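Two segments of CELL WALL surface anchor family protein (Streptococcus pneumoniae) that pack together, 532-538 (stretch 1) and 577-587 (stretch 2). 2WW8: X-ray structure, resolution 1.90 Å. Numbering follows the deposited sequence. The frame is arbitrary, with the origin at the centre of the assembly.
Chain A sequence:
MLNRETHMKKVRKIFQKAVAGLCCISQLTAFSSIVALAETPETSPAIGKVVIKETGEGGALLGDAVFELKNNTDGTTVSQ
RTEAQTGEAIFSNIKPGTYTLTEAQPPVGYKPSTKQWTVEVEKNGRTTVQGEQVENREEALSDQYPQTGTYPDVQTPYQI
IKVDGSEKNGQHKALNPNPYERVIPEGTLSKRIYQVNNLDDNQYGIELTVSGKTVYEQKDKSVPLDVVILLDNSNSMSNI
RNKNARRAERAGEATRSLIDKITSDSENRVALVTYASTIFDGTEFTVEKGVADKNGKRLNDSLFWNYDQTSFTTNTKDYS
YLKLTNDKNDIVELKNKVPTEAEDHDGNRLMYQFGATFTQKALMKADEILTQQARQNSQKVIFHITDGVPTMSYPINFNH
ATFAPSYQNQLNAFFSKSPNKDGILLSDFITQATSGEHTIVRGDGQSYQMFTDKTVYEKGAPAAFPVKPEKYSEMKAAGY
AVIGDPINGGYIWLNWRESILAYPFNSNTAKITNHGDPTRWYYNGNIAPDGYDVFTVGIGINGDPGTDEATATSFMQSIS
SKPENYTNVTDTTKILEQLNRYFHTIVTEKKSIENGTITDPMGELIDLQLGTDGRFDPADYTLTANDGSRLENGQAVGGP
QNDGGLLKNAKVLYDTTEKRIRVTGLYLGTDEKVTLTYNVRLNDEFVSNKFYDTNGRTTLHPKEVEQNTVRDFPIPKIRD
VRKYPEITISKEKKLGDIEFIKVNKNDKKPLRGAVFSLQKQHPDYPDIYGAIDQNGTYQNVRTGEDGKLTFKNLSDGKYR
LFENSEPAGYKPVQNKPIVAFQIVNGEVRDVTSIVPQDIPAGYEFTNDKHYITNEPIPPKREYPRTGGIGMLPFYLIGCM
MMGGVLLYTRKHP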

ATOM      1  N   TYR A 532      -0.497 -29.998  33.431  1.00 13.33           N
ATOM      2  CA  TYR A 532      -0.782 -28.742  32.736  1.00 12.86           C
ATOM      3  C   TYR A 532       0.118 -27.619  33.227  1.00 13.87           C
ATOM      4  O   TYR A 532       0.494 -27.605  34.409  1.00 14.21           O
ATOM      5  CB  TYR A 532      -2.209 -28.303  32.887  1.00 13.51           C
ATOM      6  CG  TYR A 532      -3.335 -29.241  32.527  1.00 11.61           C
ATOM      7  CD1 TYR A 532      -3.203 -30.208  31.525  1.00 13.91           C
ATOM      8  CD2 TYR A 532      -4.545 -29.172  33.240  1.00 13.74           C
ATOM      9  CE1 TYR A 532      -4.279 -31.086  31.205  1.00 11.69           C
ATOM     10  CE2 TYR A 532      -5.581 -30.011  32.955  1.00 12.40           C
ATOM     11  CZ  TYR A 532      -5.463 -30.931  31.910  1.00 14.17           C
ATOM     12  OH  TYR A 532      -6.520 -31.774  31.610  1.00 13.12           O
ATOM     13  N   ASP A 533       0.479 -26.699  32.337  1.00 13.34           N
ATOM     14  CA  ASP A 533       0.916 -25.375  32.812  1.00 13.82           C
ATOM     15  C   ASP A 533      -0.357 -24.560  33.124  1.00 13.48           C
ATOM     16  O   ASP A 533      -1.199 -24.282  32.280  1.00 14.37           O
ATOM     17  CB  ASP A 533       1.777 -24.632  31.783  1.00 12.29           C
ATOM     18  CG  ASP A 533       3.056 -25.380  31.475  1.00 18.69           C
ATOM     19  OD1 ASP A 533       3.999 -25.218  32.274  1.00 21.79           O
ATOM     20  OD2 ASP A 533       3.121 -26.126  30.457  1.00 23.85           O
ATOM     21  N   VAL A 534      -0.466 -24.053  34.341  1.00 14.29           N
ATOM     22  CA  VAL A 534      -1.648 -23.256  34.730  1.00 13.30           C
ATOM     23  C   VAL A 534      -1.084 -21.957  35.306  1.00 14.12           C
ATOM     24  O   VAL A 534      -0.396 -22.004  36.352  1.00 11.20           O
ATOM     25  CB  VAL A 534      -2.467 -23.974  35.827  1.00 12.08           C
ATOM     26  CG1 VAL A 534      -3.730 -23.157  36.132  1.00 11.54           C
ATOM     27  CG2 VAL A 534      -2.853 -25.397  35.339  1.00 14.30           C
ATOM     28  N   PHE A 535      -1.426 -20.861  34.638  1.00 12.85           N
ATOM     29  CA  PHE A 535      -1.031 -19.482  34.984  1.00 12.23           C
ATOM     30  C   PHE A 535      -2.279 -18.688  35.417  1.00 13.60           C
ATOM     31  O   PHE A 535      -3.313 -18.799  34.770  1.00 13.54           O
ATOM     32  CB  PHE A 535      -0.504 -18.803  33.718  1.00 11.02           C
ATOM     33  CG  PHE A 535       0.710 -19.468  33.151  1.00 10.41           C
ATOM     34  CD1 PHE A 535       1.919 -19.424  33.840  1.00 14.62           C
ATOM     35  CD2 PHE A 535       0.645 -20.137  31.924  1.00  8.63           C
ATOM     36  CE1 PHE A 535       3.101 -20.024  33.328  1.00 13.07           C
ATOM     37  CE2 PHE A 535       1.851 -20.747  31.391  1.00 12.19           C
ATOM     38  CZ  PHE A 535       3.054 -20.722  32.114  1.00 12.52           C
ATOM     39  N   THR A 536      -2.187 -17.924  36.496  1.00 11.52           N
ATOM     40  CA  THR A 536      -3.293 -17.162  37.035  1.00 13.21           C
ATOM     41  C   THR A 536      -2.822 -15.710  37.130  1.00 13.75           C
ATOM     42  O   THR A 536      -1.790 -15.358  37.765  1.00 12.64           O
ATOM     43  CB  THR A 536      -3.700 -17.697  38.427  1.00 13.26           C
ATOM     44  OG1 THR A 536      -3.945 -19.113  38.292  1.00 19.05           O
ATOM     45  CG2 THR A 536      -5.016 -17.043  38.937  1.00 14.35           C
ATOM     46  N   VAL A 537      -3.561 -14.857  36.444  1.00 12.88           N
ATOM     47  CA  VAL A 537      -3.346 -13.401  36.550  1.00 14.19           C
ATOM     48  C   VAL A 537      -4.562 -12.863  37.312  1.00 13.02           C
ATOM     49  O   VAL A 537      -5.691 -12.924  36.775  1.00 13.58           O
ATOM     50  CB  VAL A 537      -3.192 -12.769  35.146  1.00 14.28           C
ATOM     51  CG1 VAL A 537      -3.121 -11.242  35.171  1.00 16.11           C
ATOM     52  CG2 VAL A 537      -1.882 -13.274  34.472  1.00 12.99           C
ATOM     53  N   GLY A 538      -4.339 -12.452  38.562  1.00 13.65           N
ATOM     54  CA  GLY A 538      -5.359 -11.778  39.377  1.00 13.20           C
ATOM     55  C   GLY A 538      -5.403 -10.274  39.116  1.00 14.94           C
ATOM     56  O   GLY A 538      -4.391  -9.611  38.799  1.00 14.26           O
ATOM     57  N   GLU A 577       0.859  -7.321  29.852  1.00 12.21           N
ATOM     58  CA  GLU A 577       2.263  -7.488  30.132  1.00 14.45           C
ATOM     59  C   GLU A 577       2.448  -8.762  30.955  1.00 13.75           C
ATOM     60  O   GLU A 577       3.392  -9.514  30.733  1.00 11.98           O
ATOM     61  CB  GLU A 577       2.781  -6.257  30.871  1.00 14.53           C
ATOM     62  CG  GLU A 577       4.173  -6.377  31.493  1.00 21.13           C
ATOM     63  CD  GLU A 577       4.370  -5.118  32.370  1.00 35.83           C
ATOM     64  OE1 GLU A 577       4.712  -4.053  31.798  1.00 33.99           O
ATOM     65  OE2 GLU A 577       4.089  -5.159  33.603  1.00 38.62           O
ATOM     66  N   GLN A 578       1.551  -9.015  31.904  1.00 12.74           N
ATOM     67  CA  GLN A 578       1.757 -10.198  32.755  1.00 13.87           C
ATOM     68  C   GLN A 578       1.446 -11.535  32.076  1.00 13.73           C
ATOM     69  O   GLN A 578       2.193 -12.511  32.245  1.00 12.42           O
ATOM     70  CB  GLN A 578       1.025 -10.004  34.070  1.00 15.12           C
ATOM     71  CG  GLN A 578       1.325 -11.038  35.093  1.00 20.57           C
ATOM     72  CD  GLN A 578       2.814 -11.208  35.395  1.00 26.21           C
ATOM     73  OE1 GLN A 578       3.299 -12.349  35.354  1.00 33.73           O
ATOM     74  NE2 GLN A 578       3.543 -10.123  35.616  1.00 11.39           N
ATOM     75  N   LEU A 579       0.373 -11.552  31.279  1.00 12.01           N
ATOM     76  CA  LEU A 579       0.054 -12.696  30.437  1.00 13.14           C
ATOM     77  C   LEU A 579       1.221 -12.930  29.488  1.00 14.85           C
ATOM     78  O   LEU A 579       1.643 -14.083  29.283  1.00 14.44           O
ATOM     79  CB  LEU A 579      -1.206 -12.458  29.605  1.00 13.42           C
ATOM     80  CG  LEU A 579      -2.513 -12.395  30.386  1.00 13.68           C
ATOM     81  CD1 LEU A 579      -3.642 -11.866  29.502  1.00 17.01           C
ATOM     82  CD2 LEU A 579      -2.935 -13.768  30.950  1.00 12.14           C
ATOM     83  N   ASN A 580       1.702 -11.852  28.879  1.00 13.56           N
ATOM     84  CA  ASN A 580       2.874 -11.992  28.032  1.00 15.54           C
ATOM     85  C   ASN A 580       4.131 -12.581  28.716  1.00 15.64           C
ATOM     86  O   ASN A 580       4.852 -13.389  28.129  1.00 18.57           O
ATOM     87  CB  ASN A 580       3.170 -10.638  27.368  1.00 15.48           C
ATOM     88  CG  ASN A 580       3.908 -10.809  26.059  1.00 20.21           C
ATOM     89  OD1 ASN A 580       3.789 -11.821  25.366  1.00 26.71           O
ATOM     90  ND2 ASN A 580       4.754  -9.866  25.769  1.00 19.50           N
ATOM     91  N   ARG A 581       4.443 -12.135  29.925  1.00 14.08           N
ATOM     92  CA  ARG A 581       5.518 -12.672  30.741  1.00 13.80           C
ATOM     93  C   ARG A 581       5.346 -14.186  30.952  1.00 11.89           C
ATOM     94  O   ARG A 581       6.298 -14.954  30.780  1.00 11.77           O
ATOM     95  CB  ARG A 581       5.525 -11.940  32.110  1.00 14.80           C
ATOM     96  CG  ARG A 581       6.819 -12.175  32.898  1.00 18.77           C
ATOM     97  CD  ARG A 581       6.884 -11.370  34.197  1.00 24.60           C
ATOM     98  NE  ARG A 581       5.928 -11.839  35.225  1.00 30.23           N
ATOM     99  CZ  ARG A 581       6.094 -12.890  36.040  1.00 26.42           C
ATOM    100  NH1 ARG A 581       7.184 -13.629  36.004  1.00 32.60           N
ATOM    101  NH2 ARG A 581       5.191 -13.197  36.941  1.00 28.79           N
ATOM    102  N   TYR A 582       4.150 -14.642  31.286  1.00  8.95           N
ATOM    103  CA  TYR A 582       3.944 -16.086  31.531  1.00 10.12           C
ATOM    104  C   TYR A 582       4.035 -16.828  30.174  1.00 12.06           C
ATOM    105  O   TYR A 582       4.638 -17.920  30.092  1.00 12.43           O
ATOM    106  CB  TYR A 582       2.604 -16.360  32.249  1.00  9.65           C
ATOM    107  CG  TYR A 582       2.610 -16.097  33.735  1.00 12.78           C
ATOM    108  CD1 TYR A 582       3.659 -16.532  34.521  1.00 10.69           C
ATOM    109  CD2 TYR A 582       1.539 -15.449  34.365  1.00 12.16           C
ATOM    110  CE1 TYR A 582       3.708 -16.311  35.864  1.00 10.56           C
ATOM    111  CE2 TYR A 582       1.558 -15.276  35.743  1.00 10.91           C
ATOM    112  CZ  TYR A 582       2.631 -15.683  36.470  1.00 15.77           C
ATOM    113  OH  TYR A 582       2.673 -15.508  37.820  1.00 15.16           O
ATOM    114  N   PHE A 583       3.498 -16.214  29.111  1.00 11.63           N
ATOM    115  CA  PHE A 583       3.665 -16.772  27.780  1.00 12.56           C
ATOM    116  C   PHE A 583       5.167 -17.057  27.491  1.00 15.46           C
ATOM    117  O   PHE A 583       5.539 -18.104  26.958  1.00 15.07           O
ATOM    118  CB  PHE A 583       2.992 -15.852  26.755  1.00 10.69           C
ATOM    119  CG  PHE A 583       2.966 -16.406  25.329  1.00 14.53           C
ATOM    120  CD1 PHE A 583       2.498 -17.697  25.094  1.00 17.35           C
ATOM    121  CD2 PHE A 583       3.400 -15.668  24.251  1.00 15.14           C
ATOM    122  CE1 PHE A 583       2.447 -18.230  23.799  1.00 18.82           C
ATOM    123  CE2 PHE A 583       3.409 -16.225  22.935  1.00 16.46           C
ATOM    124  CZ  PHE A 583       2.898 -17.495  22.718  1.00 16.07           C
ATOM    125  N   HIS A 584       6.017 -16.075  27.807  1.00 14.04           N
ATOM    126  CA  HIS A 584       7.430 -16.166  27.573  1.00 14.41           C
ATOM    127  C   HIS A 584       8.102 -17.164  28.538  1.00 14.36           C
ATOM    128  O   HIS A 584       9.284 -17.400  28.409  1.00 14.47           O
ATOM    129  CB  HIS A 584       8.129 -14.792  27.591  1.00 13.62           C
ATOM    130  CG  HIS A 584       7.887 -13.965  26.369  1.00 19.55           C
ATOM    131  ND1 HIS A 584       6.709 -13.285  26.144  1.00 24.03           N
ATOM    132  CD2 HIS A 584       8.680 -13.688  25.304  1.00 23.46           C
ATOM    133  CE1 HIS A 584       6.774 -12.636  24.994  1.00 23.26           C
ATOM    134  NE2 HIS A 584       7.958 -12.874  24.465  1.00 24.52           N
ATOM    135  N   THR A 585       7.410 -17.799  29.476  1.00 15.01           N
ATOM    136  CA  THR A 585       8.161 -18.823  30.194  1.00 15.47           C
ATOM    137  C   THR A 585       8.071 -20.136  29.407  1.00 16.05           C
ATOM    138  O   THR A 585       8.749 -21.089  29.739  1.00 16.91           O
ATOM    139  CB  THR A 585       7.661 -19.051  31.645  1.00 16.15           C
ATOM    140  OG1 THR A 585       6.344 -19.621  31.593  1.00 12.95           O
ATOM    141  CG2 THR A 585       7.665 -17.755  32.468  1.00 12.88           C
ATOM    142  N   ILE A 586       7.199 -20.221  28.410  1.00 16.59           N
ATOM    143  CA  ILE A 586       7.040 -21.469  27.678  1.00 16.59           C
ATOM    144  C   ILE A 586       7.409 -21.317  26.208  1.00 17.44           C
ATOM    145  O   ILE A 586       7.528 -22.332  25.520  1.00 18.37           O
ATOM    146  CB  ILE A 586       5.638 -22.103  27.848  1.00 17.28           C
ATOM    147  CG1 ILE A 586       4.535 -21.191  27.344  1.00 17.39           C
ATOM    148  CG2 ILE A 586       5.466 -22.433  29.341  1.00 18.91           C
ATOM    149  CD1 ILE A 586       3.158 -21.716  27.662  1.00 19.16           C
ATOM    150  N   VAL A 587       7.619 -20.085  25.745  1.00 14.83           N
ATOM    151  CA  VAL A 587       8.132 -19.909  24.376  1.00 16.36           C
ATOM    152  C   VAL A 587       9.369 -18.994  24.439  1.00 16.19           C
ATOM    153  O   VAL A 587       9.442 -18.120  25.347  1.00 17.78           O
ATOM    154  CB  VAL A 587       7.031 -19.350  23.409  1.00 17.04           C
ATOM    155  CG1 VAL A 587       5.820 -20.285  23.332  1.00 18.20           C
ATOM    156  CG2 VAL A 587       6.531 -17.948  23.843  1.00 14.17           C
TER

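The helix, already under way at Glu577, runs nearly antiparallel to the strand 533-538, with an angle of 163° between their directions and a closest approach of 9.2 Å between axes. No hydrogen bond joins the two segments; the contact, which buries 374 Å² in total, rests mainly on apolar and aromatic packing. Because strand side chains alternate, Asp533, Phe535 and Val537 point toward the second segment, whereas Thr536 points away and approaches it through its backbone.

Glu577 itself stays out of reach of the strand. Gln578 is the first residue to make contact, its CG lying 4.0 Å from Val537 CG2, so that the aliphatic part of its side chain flanks the valine. One residue on, the CA-to-CB bond of Leu579 points sideways, but the m,t rotamer brings the end of the side chain closer, and CD2 packs 3.7 Å from Val537 CG2. Asn580 and Arg581 are out of reach of the strand.

Tyr582, one turn after Gln578 and hydrogen-bonded to it through the helical backbone (Tyr582 N to Gln578 O, 3.0 Å), is the centre of the contact on the helix side. Its CA lies 6.9 Å from the CA of Phe535, close enough for the two aromatic side chains to meet directly. The ring planes are inclined by only 23°, yet the centroids are 4.9 Å apart and the rings are slid so that they barely overlap. The offset places Tyr582 CB over a face of the Phe535 ring, 3.8 Å from its centroid, in a CH-pi contact; Phe535 CD1 in turn lies over a face of the tyrosine ring, 3.4 Å from Tyr582 CG. Val537 CG2 sits at the edge of the same tyrosine ring, 4.1 Å from CD2, and Thr536 O comes within 3.9 Å of Tyr582 CE2. The tyrosine hydroxyl is hydrogen-bonded elsewhere in the structure.

Phe583 points away from the strand, and His584 is out of reach, its ND1 donating to Asn580 O at 2.7 Å. Thr585 turns back toward the strand. Its OG1 donates to Tyr582 O (2.8 Å) and also lies 3.5 Å from Phe535 CZ, so the hydroxyl is engaged within its own segment while its oxygen packs against the phenylalanine. Ile586 completes the contact: its CG2 meets the edge of the Phe535 ring, 4.1 Å from CZ, and lies 4.3 Å from Asp533 OD1. Val587 is beyond reach.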